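Local coordinates for hypothetical protein VC1899 (Vibrio cholerae, PDB 1XMX) that is of unknown function but carries a Card1-like endonuclease domain of the PDDEXK clan and probably binds nucleic acid, at residues 14-19 and 118-123; 264-269 and 273-278; 296-299 and 304-307; 336-341 and 379-384. All coordinates share one frame; numbering follows the deposited sequence.

Contact 1 (14-19 and 118-123); sequences PVRLVT and VEPNSD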
# COMPACT_ATOMS: atom_id res chain seq x y z
N PRO A 14 12.65 2.70 7.30
CA PRO A 14 12.51 3.18 8.67
C PRO A 14 11.09 3.33 9.18
O PRO A 14 10.87 4.06 10.12
CB PRO A 14 13.14 4.55 8.61
CG PRO A 14 12.82 5.03 7.19
CD PRO A 14 12.59 3.82 6.35
N VAL A 15 10.14 2.63 8.59
CA VAL A 15 8.76 2.75 9.03
C VAL A 15 8.51 2.44 10.51
O VAL A 15 7.65 3.01 11.13
CB VAL A 15 7.87 1.79 8.21
CG1 VAL A 15 6.43 1.81 8.74
CG2 VAL A 15 7.88 2.21 6.74
N ARG A 16 9.25 1.49 11.05
CA ARG A 16 9.03 1.06 12.42
C ARG A 16 9.62 2.07 13.43
O ARG A 16 9.45 1.90 14.62
CB ARG A 16 9.62 -0.36 12.63
CG ARG A 16 8.74 -1.46 12.03
CD ARG A 16 9.51 -2.75 12.10
NE ARG A 16 10.71 -2.68 11.26
CZ ARG A 16 11.84 -3.29 11.54
NH1 ARG A 16 11.94 -4.01 12.65
NH2 ARG A 16 12.88 -3.14 10.73
N LEU A 17 10.28 3.13 12.95
CA LEU A 17 10.66 4.29 13.81
C LEU A 17 9.53 5.31 13.91
O LEU A 17 9.51 6.12 14.83
CB LEU A 17 11.89 4.99 13.26
CG LEU A 17 13.15 4.16 13.15
CD1 LEU A 17 14.33 5.02 12.62
CD2 LEU A 17 13.50 3.49 14.51
N VAL A 18 8.58 5.24 12.98
CA VAL A 18 7.48 6.17 12.97
C VAL A 18 6.25 5.56 13.67
O VAL A 18 5.56 6.25 14.43
CB VAL A 18 7.09 6.48 11.47
CG1 VAL A 18 5.77 7.18 11.34
CG2 VAL A 18 8.14 7.33 10.83
N THR A 19 5.93 4.28 13.39
CA THR A 19 4.67 3.73 13.91
C THR A 19 4.50 3.72 15.46
O THR A 19 3.39 3.91 15.94
CB THR A 19 4.33 2.39 13.26
OG1 THR A 19 5.36 1.44 13.52
CG2 THR A 19 4.21 2.54 11.72
N VAL A 118 10.29 -3.30 17.33
CA VAL A 118 9.07 -3.77 16.61
C VAL A 118 9.45 -4.89 15.66
O VAL A 118 10.17 -4.71 14.68
CB VAL A 118 8.49 -2.66 15.77
CG1 VAL A 118 7.15 -3.14 15.11
CG2 VAL A 118 8.30 -1.39 16.63
N GLU A 119 9.00 -6.08 16.00
CA GLU A 119 9.27 -7.20 15.17
C GLU A 119 8.45 -6.96 13.86
O GLU A 119 7.24 -6.69 13.90
CB GLU A 119 8.88 -8.47 15.93
CG GLU A 119 9.48 -9.72 15.33
CD GLU A 119 8.69 -10.28 14.14
OE1 GLU A 119 7.48 -10.55 14.36
OE2 GLU A 119 9.32 -10.56 13.06
N PRO A 120 9.13 -6.99 12.71
CA PRO A 120 8.44 -6.47 11.54
C PRO A 120 7.30 -7.42 11.08
O PRO A 120 6.32 -6.96 10.50
CB PRO A 120 9.57 -6.38 10.46
CG PRO A 120 10.59 -7.49 10.90
CD PRO A 120 10.51 -7.43 12.42
N ASN A 121 7.41 -8.71 11.33
CA ASN A 121 6.37 -9.64 10.92
C ASN A 121 5.10 -9.57 11.79
O ASN A 121 3.96 -9.42 11.27
CB ASN A 121 6.99 -11.05 10.73
CG ASN A 121 8.20 -11.00 9.74
OD1 ASN A 121 8.04 -10.93 8.51
ND2 ASN A 121 9.40 -10.95 10.29
N SER A 122 5.28 -9.58 13.11
CA SER A 122 4.12 -9.65 14.01
C SER A 122 3.54 -8.29 14.20
O SER A 122 2.31 -8.15 14.44
CB SER A 122 4.52 -10.26 15.34
OG SER A 122 5.52 -9.44 15.92
N ASP A 123 4.41 -7.29 14.04
CA ASP A 123 4.22 -5.88 14.43
C ASP A 123 4.16 -5.67 15.96
O ASP A 123 3.67 -4.65 16.40
CB ASP A 123 3.02 -5.20 13.67
CG ASP A 123 3.20 -3.70 13.49
OD1 ASP A 123 4.34 -3.15 13.18
OD2 ASP A 123 2.21 -3.00 13.63
O HOH W 1 5.22 -0.64 12.31
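Arg16 runs alongside Val118 and under Pro120, joining helix 15-22 to the turn that follows strand 115-118 in a Rossmann-like sheet of mostly parallel strands. This is the tight part. The aliphatic stem of Arg16 slides past Val118, CD to CB 3.8 Å, and a bend at chi3 (-65°) then swings the guanidinium toward the strand end. There NH1 donates to Val118 O over 2.8 Å, almost straight along the carbonyl and within the guanidinium plane. Pro120 covers one face of the same group, its CB 4.0 Å from Arg16 CZ and displaced toward the rim.

Looser packing begins beyond this. Thr19 and Asp123 do not touch directly; a water donates to Asp123 OD1, and its link to Thr19 OG1 is too short to be trusted. Toward solvent, the turn 119-122 is tied together by its own glutamate, whose two carboxylate oxygens each take two donors. Glu119 OE2 receives Asn121 N and ND2, whereas Ser122 N and OG both reach Glu119 OE1 from one face of the carboxylate, each at 2.7 Å.

Contact 2 (264-269 and 273-278); sequences QIQDDM and QDRSLN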
# COMPACT_ATOMS: atom_id res chain seq x y z
N GLN A 264 -15.75 -3.28 2.57
CA GLN A 264 -16.52 -4.28 3.33
C GLN A 264 -15.76 -5.10 4.35
O GLN A 264 -16.23 -5.31 5.47
CB GLN A 264 -17.21 -5.27 2.38
CG GLN A 264 -18.41 -4.70 1.82
CD GLN A 264 -19.26 -5.72 1.11
OE1 GLN A 264 -19.26 -6.93 1.44
NE2 GLN A 264 -20.01 -5.24 0.13
N ILE A 265 -14.60 -5.63 3.95
CA ILE A 265 -13.76 -6.44 4.85
C ILE A 265 -13.29 -5.58 5.99
O ILE A 265 -13.23 -6.02 7.12
CB ILE A 265 -12.55 -7.02 4.10
CG1 ILE A 265 -13.05 -8.04 3.07
CG2 ILE A 265 -11.57 -7.67 5.07
CD1 ILE A 265 -12.05 -8.37 1.96
N GLN A 266 -13.01 -4.32 5.71
CA GLN A 266 -12.46 -3.41 6.72
C GLN A 266 -13.46 -3.11 7.86
O GLN A 266 -13.08 -2.84 8.99
CB GLN A 266 -12.00 -2.13 6.03
CG GLN A 266 -11.42 -1.04 6.91
CD GLN A 266 -11.19 0.24 6.13
OE1 GLN A 266 -12.03 0.62 5.31
NE2 GLN A 266 -10.05 0.91 6.37
N ASP A 267 -14.75 -3.18 7.55
CA ASP A 267 -15.79 -3.06 8.59
C ASP A 267 -15.55 -4.07 9.71
O ASP A 267 -15.89 -3.80 10.84
CB ASP A 267 -17.19 -3.28 7.98
CG ASP A 267 -17.60 -2.16 7.01
OD1 ASP A 267 -17.09 -1.03 7.15
OD2 ASP A 267 -18.45 -2.40 6.13
N ASP A 268 -14.99 -5.24 9.43
CA ASP A 268 -14.76 -6.20 10.49
C ASP A 268 -13.31 -6.52 10.80
O ASP A 268 -13.07 -7.38 11.65
CB ASP A 268 -15.44 -7.52 10.18
CG ASP A 268 -16.94 -7.40 10.15
OD1 ASP A 268 -17.53 -6.75 11.05
OD2 ASP A 268 -17.54 -7.93 9.18
N MET A 269 -12.36 -5.88 10.11
CA MET A 269 -10.92 -6.15 10.22
C MET A 269 -10.27 -4.83 10.46
O MET A 269 -9.82 -4.21 9.49
CB MET A 269 -10.31 -6.65 8.88
CG MET A 269 -10.16 -8.19 8.67
SD MET A 269 -8.90 -8.81 7.51
CE MET A 269 -7.58 -8.15 8.32
N GLN A 273 -6.11 -0.27 7.80
CA GLN A 273 -6.15 0.99 8.49
C GLN A 273 -6.30 2.11 7.45
O GLN A 273 -6.60 3.24 7.80
CB GLN A 273 -4.87 1.07 9.32
CG GLN A 273 -3.62 1.29 8.47
CD GLN A 273 -2.40 0.74 9.13
OE1 GLN A 273 -2.29 -0.47 9.28
NE2 GLN A 273 -1.51 1.60 9.55
N ASP A 274 -6.12 1.80 6.17
CA ASP A 274 -6.23 2.77 5.08
C ASP A 274 -6.49 2.08 3.71
O ASP A 274 -6.06 0.98 3.49
CB ASP A 274 -5.01 3.71 4.99
CG ASP A 274 -5.33 5.00 4.20
OD1 ASP A 274 -6.53 5.31 4.04
OD2 ASP A 274 -4.44 5.72 3.76
N ARG A 275 -7.17 2.75 2.78
CA ARG A 275 -7.44 2.14 1.48
C ARG A 275 -7.71 3.23 0.51
O ARG A 275 -8.26 4.26 0.89
CB ARG A 275 -8.66 1.22 1.48
CG ARG A 275 -9.86 1.90 2.05
CD ARG A 275 -11.18 1.06 1.96
NE ARG A 275 -12.13 1.79 2.78
CZ ARG A 275 -12.90 2.77 2.33
NH1 ARG A 275 -12.94 3.03 1.03
NH2 ARG A 275 -13.69 3.43 3.16
N SER A 276 -7.39 2.97 -0.76
CA SER A 276 -7.58 3.96 -1.80
C SER A 276 -7.74 3.32 -3.16
O SER A 276 -7.27 2.22 -3.36
CB SER A 276 -6.38 4.90 -1.81
OG SER A 276 -6.86 6.20 -2.10
N LEU A 277 -8.35 4.05 -4.08
CA LEU A 277 -8.63 3.63 -5.44
C LEU A 277 -7.82 4.47 -6.41
O LEU A 277 -7.87 5.67 -6.37
CB LEU A 277 -10.15 3.79 -5.75
CG LEU A 277 -10.71 3.29 -7.10
CD1 LEU A 277 -10.33 1.78 -7.38
CD2 LEU A 277 -12.25 3.47 -7.18
N ASN A 278 -7.04 3.81 -7.24
CA ASN A 278 -6.29 4.47 -8.32
C ASN A 278 -5.38 5.60 -7.85
O ASN A 278 -5.46 6.73 -8.36
CB ASN A 278 -7.24 4.94 -9.44
CG ASN A 278 -7.70 3.78 -10.32
OD1 ASN A 278 -6.88 3.00 -10.81
ND2 ASN A 278 -9.02 3.67 -10.54
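Gln266, near the end of helix 243-266, stands over Gln273, Asp274 and Arg275 of strand 272-276, the nearest pair of CA atoms, those of Gln266 and Gln273, being 7.9 Å apart. A short connection turns the helix into this strand, and the pair lies at the surface of the alpha-beta fold of the Card1-like endonuclease domain. Within the strand Gln273 and Asp274 both face Val299, which makes a classic beta bulge.

The gap is bridged by long side chains. Gln266 places CG anti to the backbone N (chi1 179°) and stays extended, so its amide reaches down to the strand. Arg275 comes up to meet it, straight from CG to NE, and the two chains cross at about a right angle with amide and guanidinium planes nearly perpendicular. Arg275 NE donates to Gln266 OE1 over 2.8 Å. The acceptor sits close to the guanidinium plane, but on the glutamine side the N-H comes in tilted 25° from the carbonyl plane. Arg275 is flanked by His259 and Lys263 of the helix and by Thr298 of the neighbouring strand 288-300.

The other end of the Gln266 amide is also held: NE2 gives a hydrogen bond to Ile272 O. With both amide atoms bound, the rotation of the group is set. Gln273 and Asp274 send their side chains the other way, Gln273 to Asn302 and Ile142, Asp274 to the backbone N of Ile144. What remains between Gln266 NE2 and Asp274 N is a plain approach of 4.0 Å.

Contact 3 (296-299 and 304-307); sequences VATV and LHII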
# COMPACT_ATOMS: atom_id res chain seq x y z
N VAL A 296 -5.64 -0.56 -6.37
CA VAL A 296 -6.16 -0.47 -5.01
C VAL A 296 -4.95 -0.58 -4.11
O VAL A 296 -4.14 -1.50 -4.24
CB VAL A 296 -7.17 -1.60 -4.66
CG1 VAL A 296 -7.79 -1.40 -3.20
CG2 VAL A 296 -8.26 -1.68 -5.71
N ALA A 297 -4.80 0.41 -3.25
CA ALA A 297 -3.72 0.42 -2.27
C ALA A 297 -4.35 0.37 -0.88
O ALA A 297 -5.33 1.06 -0.63
CB ALA A 297 -2.90 1.69 -2.40
N THR A 298 -3.76 -0.44 0.01
CA THR A 298 -4.11 -0.45 1.44
C THR A 298 -2.87 -0.41 2.33
O THR A 298 -1.75 -0.68 1.88
CB THR A 298 -4.93 -1.68 1.85
OG1 THR A 298 -4.17 -2.86 1.60
CG2 THR A 298 -6.19 -1.79 1.06
N VAL A 299 -3.06 -0.04 3.59
CA VAL A 299 -2.08 -0.38 4.62
C VAL A 299 -2.82 -1.31 5.59
O VAL A 299 -3.96 -1.01 6.02
CB VAL A 299 -1.50 0.89 5.37
CG1 VAL A 299 -0.44 0.48 6.42
CG2 VAL A 299 -0.87 1.86 4.39
N LEU A 304 2.35 -1.88 3.78
CA LEU A 304 1.69 -1.42 2.51
C LEU A 304 1.30 -2.64 1.70
O LEU A 304 2.12 -3.53 1.49
CB LEU A 304 2.64 -0.56 1.68
CG LEU A 304 2.04 0.05 0.40
CD1 LEU A 304 1.01 1.19 0.73
CD2 LEU A 304 3.13 0.52 -0.53
N HIS A 305 0.02 -2.71 1.32
CA HIS A 305 -0.51 -3.78 0.46
C HIS A 305 -1.04 -3.16 -0.83
O HIS A 305 -1.96 -2.32 -0.80
CB HIS A 305 -1.69 -4.48 1.10
CG HIS A 305 -1.30 -5.48 2.14
ND1 HIS A 305 -0.57 -5.13 3.27
CD2 HIS A 305 -1.48 -6.82 2.20
CE1 HIS A 305 -0.35 -6.22 3.99
NE2 HIS A 305 -0.90 -7.25 3.38
N ILE A 306 -0.45 -3.56 -1.95
CA ILE A 306 -0.87 -3.09 -3.28
C ILE A 306 -1.55 -4.19 -4.11
O ILE A 306 -1.04 -5.32 -4.28
CB ILE A 306 0.33 -2.60 -4.12
CG1 ILE A 306 1.09 -1.50 -3.41
CG2 ILE A 306 -0.16 -2.00 -5.52
CD1 ILE A 306 2.49 -1.35 -4.08
N ILE A 307 -2.65 -3.81 -4.73
CA ILE A 307 -3.37 -4.74 -5.58
C ILE A 307 -3.44 -4.14 -6.99
O ILE A 307 -3.95 -3.01 -7.17
CB ILE A 307 -4.79 -4.99 -5.04
CG1 ILE A 307 -4.71 -5.48 -3.60
CG2 ILE A 307 -5.55 -6.03 -5.95
CD1 ILE A 307 -6.07 -5.48 -2.88
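Thr298 faces His305 across a beta hairpin built from strands 288-300 and 303-310, in the central sheet of the endonuclease domain. Two hydrogen-bonded pairs, Val296 with Ile307 and Thr298 with His305, carry the antiparallel ladder; the bond from Thr298 N to His305 O is 2.7 Å long.

The Thr298 rotamer is the telling one. OG1 lies between its backbone N and carbonyl carbon (chi1 61°), which turns the hydroxyl toward strand 303-310. It is pressed to 3.0 Å from His305 CB and gives a weak hydrogen bond to His305 O, 3.3 Å away, which therefore takes the backbone N-H and this hydroxyl together. The imidazole of His305 swings away from the hairpin partner: ND1 binds Lys303 O, and the ring packs edge-to-face with Trp378. On the same side Val296 and Ile307 meet at their CB atoms, beneath helices 243-266 and 371-380, where Val258 of helix 243-266 touches both side chains.

The opposite face holds Ala297, Val299, Leu304 and Ile306. Here Tyr147 of helix 144-150 touches both Val299 and Leu304. Leu304 puts CG anti to the backbone N (chi1 -176°), and its branch folds back toward the partner strand at a right angle to Val299. Its CD1 thereby rests 4.2 Å from Val299 CG2 and 3.5 Å from Thr298 O.

Contact 4 (336-341 and 379-384); sequences QARAML and FKAAGG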
# COMPACT_ATOMS: atom_id res chain seq x y z
N GLN A 336 8.50 -5.03 4.20
CA GLN A 336 7.28 -5.66 4.71
C GLN A 336 6.12 -5.49 3.71
O GLN A 336 5.01 -6.00 3.94
CB GLN A 336 6.87 -5.00 6.04
CG GLN A 336 7.45 -5.59 7.35
CD GLN A 336 8.93 -5.65 7.30
OE1 GLN A 336 9.63 -4.62 7.37
NE2 GLN A 336 9.45 -6.87 7.15
N ALA A 337 6.34 -4.72 2.63
CA ALA A 337 5.20 -4.49 1.71
C ALA A 337 4.77 -5.78 0.96
O ALA A 337 5.55 -6.72 0.74
CB ALA A 337 5.44 -3.33 0.77
N ARG A 338 3.49 -5.85 0.66
CA ARG A 338 2.93 -7.04 -0.01
C ARG A 338 2.12 -6.62 -1.24
O ARG A 338 1.54 -5.56 -1.27
CB ARG A 338 2.05 -7.82 0.94
CG ARG A 338 2.93 -8.74 1.75
CD ARG A 338 2.45 -9.23 3.10
NE ARG A 338 1.02 -9.31 3.32
CZ ARG A 338 0.23 -10.38 3.15
NH1 ARG A 338 0.68 -11.56 2.68
NH2 ARG A 338 -1.03 -10.23 3.43
N ALA A 339 2.10 -7.48 -2.25
CA ALA A 339 1.35 -7.17 -3.45
C ALA A 339 0.61 -8.37 -4.04
O ALA A 339 1.05 -9.52 -3.99
CB ALA A 339 2.27 -6.47 -4.53
N MET A 340 -0.52 -8.05 -4.64
CA MET A 340 -1.39 -9.04 -5.22
C MET A 340 -1.75 -8.64 -6.68
O MET A 340 -1.91 -7.45 -6.99
CB MET A 340 -2.66 -9.00 -4.40
CG MET A 340 -3.79 -9.72 -5.08
SD MET A 340 -5.26 -9.91 -4.09
CE MET A 340 -4.75 -11.29 -2.97
N LEU A 341 -1.90 -9.61 -7.56
CA LEU A 341 -2.52 -9.32 -8.88
C LEU A 341 -3.89 -9.98 -8.94
O LEU A 341 -4.00 -11.18 -8.74
CB LEU A 341 -1.61 -9.79 -10.03
CG LEU A 341 -2.15 -9.80 -11.45
CD1 LEU A 341 -2.52 -8.39 -11.89
CD2 LEU A 341 -1.07 -10.41 -12.39
N PHE A 379 -5.32 -10.50 3.74
CA PHE A 379 -5.18 -9.46 4.78
C PHE A 379 -4.96 -10.01 6.19
O PHE A 379 -4.35 -9.33 7.03
CB PHE A 379 -6.40 -8.56 4.82
CG PHE A 379 -6.58 -7.70 3.59
CD1 PHE A 379 -5.48 -7.10 2.97
CD2 PHE A 379 -7.85 -7.48 3.05
CE1 PHE A 379 -5.65 -6.24 1.85
CE2 PHE A 379 -8.02 -6.62 1.93
CZ PHE A 379 -6.93 -6.01 1.33
N LYS A 380 -5.54 -11.18 6.48
CA LYS A 380 -5.29 -11.87 7.75
C LYS A 380 -3.81 -12.24 7.86
O LYS A 380 -3.22 -12.06 8.93
CB LYS A 380 -6.15 -13.13 7.93
CG LYS A 380 -7.67 -12.80 7.95
CD LYS A 380 -8.49 -13.84 8.69
CE LYS A 380 -9.69 -14.30 7.81
NZ LYS A 380 -10.74 -15.05 8.53
N ALA A 381 -3.24 -12.74 6.77
CA ALA A 381 -1.83 -13.07 6.73
C ALA A 381 -0.92 -11.90 7.06
O ALA A 381 0.21 -12.12 7.47
CB ALA A 381 -1.43 -13.77 5.44
N ALA A 382 -1.41 -10.66 6.98
CA ALA A 382 -0.60 -9.52 7.45
C ALA A 382 -0.34 -9.50 8.98
O ALA A 382 0.51 -8.73 9.46
CB ALA A 382 -1.21 -8.14 6.98
N GLY A 383 -1.08 -10.31 9.75
CA GLY A 383 -0.98 -10.33 11.23
C GLY A 383 -1.62 -9.11 11.89
O GLY A 383 -2.32 -8.35 11.25
N GLY A 384 -1.38 -8.91 13.17
CA GLY A 384 -1.76 -7.64 13.77
C GLY A 384 -3.00 -7.70 14.62
O GLY A 384 -3.36 -6.69 15.28
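Arg338 reaches Ala381 and Ala382 through an unusual bend: CG lies beside the backbone N (chi1 -85°), and chi3, at 27°, falls short of a staggered value. That kink lifts the guanidinium off strand 338-343 and lays it against the chain where helix 371-380 runs out.

The two segments meet by van der Waals contact, with no hydrogen bond between them. Ala381 C stands over one face of the guanidinium, 4.0 Å from Arg338 NH2. The methyl of Ala381 is 4.1 Å from both Arg338 NH1 and NH2, and the methyl of Ala382 lies equally far from NH2. Ala382 N comes nearer, at 3.6 Å from Arg338 NH2, but it approaches obliquely. Phe379 N lies near the guanidinium plane, at its edge.

The polar grip comes from the neighbours. Arg338 NH2 is hydrogen-bonded to His305 NE2 on the adjoining strand, and the cation rests on Trp378 in a cation-pi contact, so the group is fixed by partners beyond the alanines. After Ala382 the chain leaves helical geometry at Gly383, with positive phi (74°), closing a type I turn from Lys380; Ala382 O then takes Asn301 ND2 and Lys303 NZ.

The strand concerned is the second of a beta-alpha-beta crossover, in which helix 321-333 links strand 303-310 to its parallel neighbour 338-343, and the C-terminal helix 371-380 packs on this sheet in the Card1-like, PDDEXK-clan endonuclease domain.

In the fold
Contacts 2, 3 and 4 form one block in the endonuclease domain. Contact 3 is its middle, with centres 9 Å from contact 2 and 8 Å from contact 4; strands 272-276 and 338-343 bond to either side of the hairpin, for instance Ser276 N to Ala297 O and Met340 N to Ile306 O. Contacts 2 and 4 also meet directly, where Met269 and Ile265 pack on Phe379. Contact 1 belongs to the N-terminal sheet, about 21 Å from contact 2 between centres, yet Pro120 CB touches Gln336 CD of contact 4 at 3.3 Å. The Arg16 side chain lies about 11 Å from the bound magnesium ion.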